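Local coordinates for peptidase family U32 (Geobacillus thermoleovorans, PDB 4HE6), which is of unknown function but forms the small all-beta C-terminal domain of a putative U32 peptidase, at residues N28-G33 and N83-E88; V36-F39 and N45-Q48; E51-W54 and E60-A63. One frame throughout, in Å; residues are numbered along the deposited sequence.

Interaction 1: residues N28-G33 and N83-E88. With ACT (acetate ion), chain C.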
ATOM      1  N   ASN A  28      -1.750  -5.847   7.160  1.00  7.74           N
ATOM      2  CA  ASN A  28      -2.861  -6.827   7.116  1.00  7.63           C
ATOM      3  C   ASN A  28      -3.092  -7.223   5.658  1.00  7.69           C
ATOM      4  O   ASN A  28      -2.717  -6.490   4.746  1.00  7.92           O
ATOM      5  CB  ASN A  28      -4.125  -6.274   7.758  1.00  8.07           C
ATOM      6  CG  ASN A  28      -4.012  -6.129   9.244  1.00  8.55           C
ATOM      7  OD1 ASN A  28      -4.075  -7.125   9.990  1.00  9.12           O
ATOM      8  ND2 ASN A  28      -3.784  -4.932   9.720  1.00  9.27           N
ATOM      9  N   HIS A  29      -3.748  -8.347   5.463  1.00  8.42           N
ATOM     10  CA  HIS A  29      -3.885  -8.934   4.139  1.00  8.82           C
ATOM     11  C   HIS A  29      -4.519  -7.970   3.123  1.00  7.41           C
ATOM     12  O   HIS A  29      -5.548  -7.364   3.367  1.00  9.54           O
ATOM     13  CB  HIS A  29      -4.854 -10.127   4.264  1.00 11.68           C
ATOM     14  CG  HIS A  29      -5.002 -11.001   3.099  1.00  9.69           C
ATOM     15  ND1 HIS A  29      -5.643 -10.674   1.927  1.00 10.60           N
ATOM     16  CD2 HIS A  29      -4.546 -12.276   2.947  1.00 10.99           C
ATOM     17  CE1 HIS A  29      -5.584 -11.706   1.109  1.00 11.09           C
ATOM     18  NE2 HIS A  29      -4.930 -12.670   1.692  1.00 10.90           N
ATOM     19  N   PHE A  30      -3.937  -7.935   1.924  1.00  6.46           N
ATOM     20  CA  PHE A  30      -4.567  -7.304   0.805  1.00  6.76           C
ATOM     21  C   PHE A  30      -4.078  -8.022  -0.470  1.00  6.75           C
ATOM     22  O   PHE A  30      -3.062  -8.727  -0.451  1.00  7.97           O
ATOM     23  CB  PHE A  30      -4.291  -5.797   0.720  1.00  6.94           C
ATOM     24  CG  PHE A  30      -2.849  -5.381   0.627  1.00  6.79           C
ATOM     25  CD1 PHE A  30      -2.266  -5.209  -0.629  1.00  7.86           C
ATOM     26  CD2 PHE A  30      -2.099  -5.146   1.732  1.00  7.33           C
ATOM     27  CE1 PHE A  30      -0.965  -4.749  -0.727  1.00  9.21           C
ATOM     28  CE2 PHE A  30      -0.796  -4.703   1.662  1.00  8.04           C
ATOM     29  CZ  PHE A  30      -0.220  -4.532   0.417  1.00  8.55           C
ATOM     30  N   ARG A  31      -4.848  -7.867  -1.554  1.00  7.09           N
ATOM     31  CA  ARG A  31      -4.530  -8.654  -2.763  1.00  7.80           C
ATOM     32  C   ARG A  31      -5.009  -7.878  -3.964  1.00  7.03           C
ATOM     33  O   ARG A  31      -5.826  -6.948  -3.888  1.00  7.47           O
ATOM     34  CB  ARG A  31      -5.206  -9.996  -2.684  1.00  8.35           C
ATOM     35  CG  ARG A  31      -6.709  -9.964  -2.838  1.00  9.77           C
ATOM     36  CD  ARG A  31      -7.348 -11.347  -2.748  1.00 14.17           C
ATOM     37  NE  ARG A  31      -8.800 -11.193  -2.867  1.00 18.46           N
ATOM     38  CZ  ARG A  31      -9.698 -11.989  -2.329  1.00 23.97           C
ATOM     39  NH1 ARG A  31      -9.368 -13.054  -1.591  1.00 32.27           N
ATOM     40  NH2 ARG A  31     -11.006 -11.744  -2.506  1.00 33.15           N
ATOM     41  N   PRO A  32      -4.522  -8.293  -5.137  1.00  7.54           N
ATOM     42  CA  PRO A  32      -5.009  -7.657  -6.391  1.00  7.90           C
ATOM     43  C   PRO A  32      -6.518  -7.740  -6.505  1.00  7.34           C
ATOM     44  O   PRO A  32      -7.140  -8.761  -6.192  1.00  8.06           O
ATOM     45  CB  PRO A  32      -4.237  -8.402  -7.496  1.00  8.58           C
ATOM     46  CG  PRO A  32      -2.994  -8.849  -6.814  1.00  8.95           C
ATOM     47  CD  PRO A  32      -3.466  -9.274  -5.411  1.00  9.17           C
ATOM     48  N   GLY A  33      -7.099  -6.640  -6.969  1.00  7.58           N
ATOM     49  CA  GLY A  33      -8.520  -6.479  -7.068  1.00  8.68           C
ATOM     50  C   GLY A  33      -9.152  -5.799  -5.895  1.00  8.02           C
ATOM     51  O   GLY A  33     -10.297  -5.330  -5.997  1.00  9.24           O
ATOM     52  N   ASN A  83       2.961   7.825   4.684  1.00  6.47           N
ATOM     53  CA  ASN A  83       1.544   7.741   4.465  1.00  6.05           C
ATOM     54  C   ASN A  83       1.075   6.306   4.722  1.00  5.23           C
ATOM     55  O   ASN A  83       1.856   5.388   4.743  1.00  6.45           O
ATOM     56  CB  ASN A  83       1.184   8.232   3.065  1.00  7.10           C
ATOM     57  CG  ASN A  83       1.315   9.765   2.878  1.00  9.55           C
ATOM     58  OD1 ASN A  83       1.624  10.232   1.807  1.00 12.09           O
ATOM     59  ND2 ASN A  83       1.138  10.603   3.898  1.00 15.60           N
ATOM     60  N   MET A  84      -0.217   6.179   4.932  1.00  6.06           N
ATOM     61  CA  MET A  84      -0.808   4.916   5.313  1.00  6.79           C
ATOM     62  C   MET A  84      -1.811   4.452   4.276  1.00  6.21           C
ATOM     63  O   MET A  84      -2.308   5.214   3.444  1.00  6.08           O
ATOM     64  CB  MET A  84      -1.482   5.129   6.679  0.57  9.56           C
ATOM     65  CG  MET A  84      -0.591   5.659   7.806  0.57  8.21           C
ATOM     66  SD  MET A  84      -1.317   5.845   9.447  0.57  8.66           S
ATOM     67  CE  MET A  84      -1.703   4.187   9.957  0.57 13.80           C
ATOM     68  N   MET A  85      -2.118   3.161   4.315  1.00  6.20           N
ATOM     69  CA  MET A  85      -3.048   2.533   3.410  1.00  6.06           C
ATOM     70  C   MET A  85      -4.023   1.672   4.193  1.00  6.28           C
ATOM     71  O   MET A  85      -3.608   0.937   5.086  1.00  8.05           O
ATOM     72  CB  MET A  85      -2.296   1.601   2.425  1.00  6.42           C
ATOM     73  CG  MET A  85      -3.171   1.104   1.301  1.00  6.55           C
ATOM     74  SD  MET A  85      -2.353  -0.135   0.251  1.00  7.70           S
ATOM     75  CE  MET A  85      -2.596  -1.575   1.276  1.00 10.23           C
ATOM     76  N   ARG A  86      -5.311   1.748   3.889  1.00  6.71           N
ATOM     77  CA  ARG A  86      -6.325   0.913   4.539  1.00  7.94           C
ATOM     78  C   ARG A  86      -7.214   0.320   3.468  1.00  7.66           C
ATOM     79  O   ARG A  86      -7.370   0.842   2.383  1.00  7.57           O
ATOM     80  CB  ARG A  86      -7.150   1.674   5.576  1.00  8.92           C
ATOM     81  CG  ARG A  86      -7.820   2.916   5.060  1.00  9.94           C
ATOM     82  CD  ARG A  86      -8.571   3.717   6.134  1.00 16.07           C
ATOM     83  NE  ARG A  86      -8.812   5.111   5.698  1.00 12.17           N
ATOM     84  CZ  ARG A  86      -8.667   6.195   6.422  1.00 13.25           C
ATOM     85  NH1 ARG A  86      -8.285   6.192   7.693  1.00 15.15           N
ATOM     86  NH2 ARG A  86      -8.918   7.405   5.885  1.00 14.34           N
ATOM     87  N   LYS A  87      -7.814  -0.818   3.779  1.00 11.06           N
ATOM     88  CA  LYS A  87      -8.872  -1.271   2.875  1.00 14.34           C
ATOM     89  C   LYS A  87     -10.066  -0.334   2.774  1.00 17.29           C
ATOM     90  O   LYS A  87     -10.451   0.168   3.829  1.00 28.51           O
ATOM     91  CB  LYS A  87      -9.289  -2.656   3.383  1.00 23.93           C
ATOM     92  CG  LYS A  87      -8.084  -3.584   3.235  1.00 35.46           C
ATOM     93  CD  LYS A  87      -8.044  -4.284   1.921  1.00 41.06           C
ATOM     94  CE  LYS A  87      -8.718  -5.639   1.867  1.00 33.81           C
ATOM     95  NZ  LYS A  87      -8.425  -6.502   3.021  1.00 39.71           N
ATOM     96  N   GLU A  88     -10.673  -0.162   1.596  1.00 17.29           N
ATOM     97  CA  GLU A  88     -11.811   0.766   1.337  1.00 22.19           C
ATOM     98  C   GLU A  88     -13.039  -0.091   1.143  1.00 21.03           C
ATOM     99  O   GLU A  88     -13.077  -0.834   0.162  1.00 21.59           O
ATOM    100  CB  GLU A  88     -11.650   1.610   0.059  1.00 19.93           C
ATOM    101  CG  GLU A  88     -12.753   2.577  -0.305  1.00 21.41           C
ATOM    102  CD  GLU A  88     -12.839   3.840   0.530  1.00 23.22           C
ATOM    103  OE1 GLU A  88     -12.029   3.984   1.469  1.00 25.62           O
ATOM    104  OE2 GLU A  88     -13.667   4.760   0.335  1.00 33.87           O
TER
HETATM  105  C   ACT C 502      -5.223 -16.119   1.779  0.75 11.76           C
HETATM  106  O   ACT C 502      -4.294 -16.382   2.555  0.75 12.08           O
HETATM  107  OXT ACT C 502      -5.065 -15.418   0.755  0.75 11.82           O
HETATM  108  CH3 ACT C 502      -6.599 -16.643   2.082  0.75 14.73           C
HETATM  109  O   HOH W   1      -7.763  -8.956   1.073  1.00 13.60           O
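Phe30 and Met85 meet in a Met-aromatic contact inside the all-beta C-terminal domain of this putative U32 peptidase, where a loop without regular structure faces strand 84-87 through side chains. The packed half of the contact is apolar and buried. The methyl CE of Met85 sits over the centre of one face of the Phe30 ring, 3.6 Å from its centroid and only 12° off the ring normal, in a CH-pi arrangement; of the six ring carbons, CD2 and CE2 are nearest to it. The side chain of Met85 is extended as far as SD and then bends, chi3 81°, which turns CE onto the ring and keeps the sulfur farther off, 4.9 Å from the same centroid. Val71 and Ile53 also touch Phe30, while Phe73, Val36 and Phe38 surround Met85, so the pair belongs to a wider apolar interior. Replacing Phe30 by an alanine would probably open a gap beside the Met85 methyl, leaving it without the face it rests on and less restrained.

The looser half is polar and lies toward solvent. Lys87, bent at chi2, chi3 and chi4, folds back toward the loop and passes its CD 4.2 Å from Phe30 CB. Its NZ donates to His29 O at 3.0 Å, tilted 20° from the carbonyl plane. One water accepts a second bond from Lys87 NZ and also pairs with His29 ND1, bridging the two side chains. On the far side of the imidazole, an acetate ion, probably from the crystallisation liquor and also held by Arg65, accepts a bond from His29 NE2 to its OXT, 2.9 Å long.

Interaction 2: residues V36-F39 and N45-Q48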
ATOM      1  N   VAL A  36      -8.366   0.024  -1.969  1.00  6.21           N
ATOM      2  CA  VAL A  36      -7.652   0.596  -0.851  1.00  6.20           C
ATOM      3  C   VAL A  36      -7.787   2.096  -0.863  1.00  5.99           C
ATOM      4  O   VAL A  36      -8.084   2.706  -1.873  1.00  7.53           O
ATOM      5  CB  VAL A  36      -6.158   0.157  -0.822  1.00  7.12           C
ATOM      6  CG1 VAL A  36      -6.046  -1.347  -0.719  1.00  8.36           C
ATOM      7  CG2 VAL A  36      -5.438   0.686  -2.028  1.00  7.75           C
ATOM      8  N   GLU A  37      -7.519   2.698   0.266  1.00  7.13           N
ATOM      9  CA  GLU A  37      -7.418   4.141   0.423  1.00  6.50           C
ATOM     10  C   GLU A  37      -6.086   4.480   1.009  1.00  5.82           C
ATOM     11  O   GLU A  37      -5.677   3.903   2.029  1.00  6.96           O
ATOM     12  CB  GLU A  37      -8.546   4.667   1.342  1.00  7.87           C
ATOM     13  CG  GLU A  37      -8.605   6.195   1.337  1.00 10.25           C
ATOM     14  CD  GLU A  37      -9.619   6.767   2.279  1.00 13.01           C
ATOM     15  OE1 GLU A  37     -10.292   7.748   1.889  1.00 18.12           O
ATOM     16  OE2 GLU A  37      -9.789   6.296   3.409  1.00 17.20           O
ATOM     17  N   PHE A  38      -5.399   5.434   0.398  1.00  5.95           N
ATOM     18  CA  PHE A  38      -4.213   6.027   0.959  1.00  5.48           C
ATOM     19  C   PHE A  38      -4.597   7.303   1.676  1.00  5.59           C
ATOM     20  O   PHE A  38      -5.447   8.069   1.225  1.00  6.67           O
ATOM     21  CB  PHE A  38      -3.175   6.324  -0.139  1.00  5.91           C
ATOM     22  CG  PHE A  38      -2.550   5.066  -0.683  1.00  5.92           C
ATOM     23  CD1 PHE A  38      -3.006   4.477  -1.883  1.00  7.68           C
ATOM     24  CD2 PHE A  38      -1.528   4.462   0.030  1.00  6.54           C
ATOM     25  CE1 PHE A  38      -2.367   3.320  -2.308  1.00  7.38           C
ATOM     26  CE2 PHE A  38      -0.918   3.311  -0.458  1.00  6.51           C
ATOM     27  CZ  PHE A  38      -1.329   2.733  -1.634  1.00  7.30           C
ATOM     28  N   PHE A  39      -3.939   7.513   2.843  1.00  5.97           N
ATOM     29  CA  PHE A  39      -4.305   8.654   3.692  1.00  6.68           C
ATOM     30  C   PHE A  39      -3.111   9.111   4.489  1.00  6.20           C
ATOM     31  O   PHE A  39      -2.044   8.474   4.517  1.00  7.08           O
ATOM     32  CB  PHE A  39      -5.484   8.267   4.578  1.00  7.84           C
ATOM     33  CG  PHE A  39      -5.242   7.194   5.605  1.00  7.57           C
ATOM     34  CD1 PHE A  39      -5.037   7.513   6.946  1.00  9.05           C
ATOM     35  CD2 PHE A  39      -5.227   5.856   5.245  1.00  7.26           C
ATOM     36  CE1 PHE A  39      -4.857   6.524   7.880  1.00  9.47           C
ATOM     37  CE2 PHE A  39      -5.043   4.860   6.199  1.00  7.97           C
ATOM     38  CZ  PHE A  39      -4.858   5.174   7.520  1.00  9.32           C
ATOM     39  N   ASN A  45      -6.533  12.315   0.540  1.00  6.64           N
ATOM     40  CA  ASN A  45      -6.758  10.873   0.546  1.00  6.66           C
ATOM     41  C   ASN A  45      -7.388  10.448  -0.751  1.00  7.17           C
ATOM     42  O   ASN A  45      -8.196  11.182  -1.347  1.00  8.63           O
ATOM     43  CB  ASN A  45      -7.701  10.524   1.701  1.00  7.41           C
ATOM     44  CG  ASN A  45      -7.193  10.860   3.068  1.00  7.18           C
ATOM     45  OD1 ASN A  45      -6.045  11.301   3.257  1.00  7.88           O
ATOM     46  ND2 ASN A  45      -8.043  10.683   4.057  1.00  8.99           N
ATOM     47  N   PHE A  46      -7.048   9.240  -1.211  1.00  6.71           N
ATOM     48  CA  PHE A  46      -7.591   8.760  -2.473  1.00  7.48           C
ATOM     49  C   PHE A  46      -7.687   7.244  -2.447  1.00  6.76           C
ATOM     50  O   PHE A  46      -6.990   6.549  -1.691  1.00  6.86           O
ATOM     51  CB  PHE A  46      -6.752   9.231  -3.673  1.00  8.09           C
ATOM     52  CG  PHE A  46      -5.393   8.599  -3.768  1.00  7.54           C
ATOM     53  CD1 PHE A  46      -5.144   7.457  -4.522  1.00  8.40           C
ATOM     54  CD2 PHE A  46      -4.316   9.175  -3.091  1.00  7.53           C
ATOM     55  CE1 PHE A  46      -3.868   6.886  -4.578  1.00  9.08           C
ATOM     56  CE2 PHE A  46      -3.042   8.627  -3.173  1.00  7.53           C
ATOM     57  CZ  PHE A  46      -2.813   7.520  -3.924  1.00  8.48           C
ATOM     58  N   THR A  47      -8.589   6.743  -3.268  1.00  7.69           N
ATOM     59  CA  THR A  47      -8.807   5.314  -3.385  1.00  7.21           C
ATOM     60  C   THR A  47      -8.312   4.790  -4.718  1.00  6.16           C
ATOM     61  O   THR A  47      -8.250   5.546  -5.700  1.00  8.23           O
ATOM     62  CB  THR A  47     -10.297   4.931  -3.216  1.00  8.85           C
ATOM     63  OG1 THR A  47     -11.059   5.633  -4.204  1.00 12.09           O
ATOM     64  CG2 THR A  47     -10.784   5.281  -1.834  1.00 13.34           C
ATOM     65  N   GLN A  48      -7.993   3.522  -4.752  1.00  6.13           N
ATOM     66  CA  GLN A  48      -7.630   2.855  -6.003  1.00  6.61           C
ATOM     67  C   GLN A  48      -7.822   1.359  -5.832  1.00  5.92           C
ATOM     68  O   GLN A  48      -7.893   0.816  -4.723  1.00  6.42           O
ATOM     69  CB  GLN A  48      -6.189   3.127  -6.413  1.00  6.77           C
ATOM     70  CG  GLN A  48      -5.167   2.454  -5.523  1.00  6.88           C
ATOM     71  CD  GLN A  48      -3.787   2.575  -6.102  1.00  6.38           C
ATOM     72  OE1 GLN A  48      -3.200   3.647  -6.066  1.00  7.72           O
ATOM     73  NE2 GLN A  48      -3.269   1.457  -6.608  1.00  7.56           N
TER
HETATM   74  O   HOH W   2     -10.799   9.688   3.634  1.00 19.67           O
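Val36 and Gln48, and then Phe38 and Phe46, form the two hydrogen-bonded pairs of an antiparallel beta hairpin, strands 35-39 and 46-49, whose second strand lies at the edge of the sheet. Four backbone bonds join the strands, two to each pair. The straightest runs from Val36 N to Gln48 O, 2.9 Å with an angle of 171° at the hydrogen. Between these pairs Glu37 faces Thr47 in a non-hydrogen-bonded pair, where CA-H...O contacts supplement the ladder: Thr47 CA lies 3.1 Å from Val36 O, and Glu37 CA approaches Phe46 O.

The apolar contacts gather on the face carrying Val36, Phe38, Phe46 and Gln48. Phe46 has its CG between the backbone N and the carbonyl carbon, chi1 69°, which brings the ring nearer to strand 35-39 and to Phe38. Its face receives Phe38 CB in a CH-pi contact, while its CZ comes 3.7 Å from Phe38 CD1. The two rings are inclined by 32°, an oblique pair. Beside them, Val36 and Gln48 run side by side in the same direction, CG2 of the valine 3.9 Å from CG of the glutamine. The amide of Gln48 pairs with the backbone of Lys74 and Lys76.

Polar side chains occupy the other face. Glu37 is extended, its OE2 in a salt bridge with Arg86 of strand 84-87. Its other oxygen is tied through water to Asn45, just before the second strand: the water donates to Glu37 OE1 at 2.7 Å and accepts from Asn45 ND2 at 3.0 Å.

Interaction 3: residues E51-W54 and E60-A63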
ATOM      1  N   GLU A  51      -3.673  -3.420  -8.632  1.00  6.89           N
ATOM      2  CA  GLU A  51      -3.686  -4.145  -9.887  1.00  8.36           C
ATOM      3  C   GLU A  51      -2.947  -5.461  -9.850  1.00  7.82           C
ATOM      4  O   GLU A  51      -3.315  -6.419 -10.519  1.00  9.75           O
ATOM      5  CB  GLU A  51      -3.041  -3.344 -11.014  0.51  8.28           C
ATOM      6  CG  GLU A  51      -4.036  -2.387 -11.629  0.51 13.63           C
ATOM      7  CD  GLU A  51      -3.575  -1.799 -12.944  0.51 17.50           C
ATOM      8  OE1 GLU A  51      -2.927  -0.744 -12.815  0.51 13.91           O
ATOM      9  OE2 GLU A  51      -3.877  -2.339 -14.040  0.51 20.75           O
ATOM     10  N   LYS A  52      -1.842  -5.470  -9.167  1.00  8.02           N
ATOM     11  CA  LYS A  52      -0.764  -6.467  -9.285  1.00  8.25           C
ATOM     12  C   LYS A  52       0.266  -6.133  -8.197  1.00  6.91           C
ATOM     13  O   LYS A  52       0.504  -4.952  -7.983  1.00  8.07           O
ATOM     14  CB  LYS A  52      -0.091  -6.364 -10.651  0.63 10.95           C
ATOM     15  CG  LYS A  52       0.831  -7.527 -10.913  0.63  9.32           C
ATOM     16  CD  LYS A  52       1.179  -7.655 -12.417  0.63  9.12           C
ATOM     17  CE  LYS A  52       1.997  -6.490 -12.860  0.63  9.83           C
ATOM     18  NZ  LYS A  52       2.181  -6.465 -14.334  0.63 10.08           N
ATOM     19  N   ILE A  53       0.843  -7.124  -7.545  1.00  6.24           N
ATOM     20  CA  ILE A  53       1.781  -6.872  -6.450  1.00  6.29           C
ATOM     21  C   ILE A  53       3.009  -7.735  -6.662  1.00  6.04           C
ATOM     22  O   ILE A  53       2.924  -8.896  -7.105  1.00  7.06           O
ATOM     23  CB  ILE A  53       1.158  -7.277  -5.065  1.00  8.32           C
ATOM     24  CG1 ILE A  53      -0.153  -6.582  -4.813  1.00 10.08           C
ATOM     25  CG2 ILE A  53       2.174  -7.170  -3.945  1.00  9.96           C
ATOM     26  CD1 ILE A  53      -0.969  -7.237  -3.651  1.00 11.61           C
ATOM     27  N   TRP A  54       4.176  -7.227  -6.308  1.00  6.05           N
ATOM     28  CA  TRP A  54       5.416  -7.991  -6.389  1.00  6.36           C
ATOM     29  C   TRP A  54       6.245  -7.711  -5.141  1.00  6.47           C
ATOM     30  O   TRP A  54       6.069  -6.729  -4.435  1.00  7.47           O
ATOM     31  CB  TRP A  54       6.191  -7.752  -7.651  1.00  6.73           C
ATOM     32  CG  TRP A  54       6.491  -6.352  -8.064  1.00  7.13           C
ATOM     33  CD1 TRP A  54       7.673  -5.669  -7.913  1.00  7.88           C
ATOM     34  CD2 TRP A  54       5.603  -5.447  -8.746  1.00  7.19           C
ATOM     35  NE1 TRP A  54       7.567  -4.422  -8.429  1.00  8.37           N
ATOM     36  CE2 TRP A  54       6.293  -4.262  -8.948  1.00  8.39           C
ATOM     37  CE3 TRP A  54       4.269  -5.531  -9.170  1.00  7.59           C
ATOM     38  CZ2 TRP A  54       5.751  -3.124  -9.584  1.00  9.33           C
ATOM     39  CZ3 TRP A  54       3.721  -4.427  -9.802  1.00  8.56           C
ATOM     40  CH2 TRP A  54       4.454  -3.262 -10.000  1.00  8.99           C
ATOM     41  N   GLU A  60       5.843 -11.944  -8.503  1.00  7.55           N
ATOM     42  CA  GLU A  60       4.470 -11.532  -8.335  1.00  7.87           C
ATOM     43  C   GLU A  60       3.814 -12.373  -7.234  1.00  8.17           C
ATOM     44  O   GLU A  60       4.105 -13.571  -7.136  1.00 11.36           O
ATOM     45  CB  GLU A  60       3.660 -11.681  -9.605  1.00 10.07           C
ATOM     46  CG  GLU A  60       4.035 -10.547 -10.566  1.00 12.89           C
ATOM     47  CD  GLU A  60       3.574 -10.872 -11.952  1.00 12.29           C
ATOM     48  OE1 GLU A  60       4.474 -11.219 -12.771  1.00 16.94           O
ATOM     49  OE2 GLU A  60       2.323 -10.859 -12.183  1.00 12.50           O
ATOM     50  N   LEU A  61       2.953 -11.726  -6.503  1.00  8.29           N
ATOM     51  CA  LEU A  61       2.262 -12.323  -5.380  1.00  8.45           C
ATOM     52  C   LEU A  61       0.763 -12.367  -5.627  1.00  7.98           C
ATOM     53  O   LEU A  61       0.142 -11.401  -6.048  1.00  8.91           O
ATOM     54  CB  LEU A  61       2.554 -11.542  -4.104  1.00  9.25           C
ATOM     55  CG  LEU A  61       4.005 -11.206  -3.827  1.00  9.77           C
ATOM     56  CD1 LEU A  61       4.132 -10.368  -2.543  1.00 11.74           C
ATOM     57  CD2 LEU A  61       4.850 -12.486  -3.768  1.00 12.30           C
ATOM     58  N   ASP A  62       0.159 -13.512  -5.269  1.00  7.63           N
ATOM     59  CA  ASP A  62      -1.299 -13.544  -5.324  1.00  7.29           C
ATOM     60  C   ASP A  62      -1.952 -12.727  -4.246  1.00  7.33           C
ATOM     61  O   ASP A  62      -3.086 -12.241  -4.424  1.00  8.73           O
ATOM     62  CB  ASP A  62      -1.840 -14.990  -5.294  1.00  8.78           C
ATOM     63  CG  ASP A  62      -1.646 -15.712  -4.006  1.00 10.77           C
ATOM     64  OD1 ASP A  62      -0.543 -15.587  -3.443  1.00 13.70           O
ATOM     65  OD2 ASP A  62      -2.627 -16.400  -3.587  1.00 14.14           O
ATOM     66  N   ALA A  63      -1.249 -12.509  -3.157  1.00  7.18           N
ATOM     67  CA  ALA A  63      -1.737 -11.692  -2.050  1.00  6.95           C
ATOM     68  C   ALA A  63      -0.519 -11.244  -1.244  1.00  7.34           C
ATOM     69  O   ALA A  63       0.487 -11.953  -1.198  1.00  8.67           O
ATOM     70  CB  ALA A  63      -2.696 -12.444  -1.139  1.00  8.45           C
TER
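A short, weakly bonded beta hairpin at the margin of the sheet, strands 53-55 and 60-61, brings Ile53 and Trp54 against Leu61 and Glu60. One well-formed backbone bond joins the strands: Leu61 N donates to Ile53 O at 2.9 Å, nearly straight at the hydrogen (164°), although the donor stands 32° out of the carbonyl plane. The same oxygen also takes a CA-H...O contact from Glu60 CA at 3.3 Å. One residue further along, Trp54 and Glu60 form a non-hydrogen-bonded pair.

Ile53 and Leu61 point to the same face and cross at about a right angle, Ile53 CG2 approaching Leu61 CD1 to 4.0 Å. At the exposed end the side chains of Glu60 and Lys52 cross at a slant. The lysine also has a second conformer, so how closely its chain and its charge approach the Glu60 carboxylate remains doubtful.

Strand 70-74 flanks strand 53-55 on the side away from strand 60-61: Val71 touches both Ile53 and Leu61, the backbones of Lys72 and Trp54 are hydrogen-bonded, and Phe30 and Pro32 of loop 28-33 pack on Ile53.

From the N terminus, the chain runs through strands 10-16 and 21-26 before reaching loop 28-33, which opens interaction 1; that contact closes only when strand 84-87 arrives, a span of about fifty residues. Nested inside it, in series, are two local hairpins. Interaction 2 closes first, interaction 3 opens shortly after, and their centres stand about 18 Å apart without touching beyond their adjoining segments. They form the two margins of one antiparallel sheet, and interaction 1 reaches towards both. Strand 84-87 borders strand 35-39, where the backbones of Met84 and Phe39 are probably hydrogen-bonded, while loop 28-33 meets the other hairpin where Pro32 lies against Asp62 and His29 packs on Ala63.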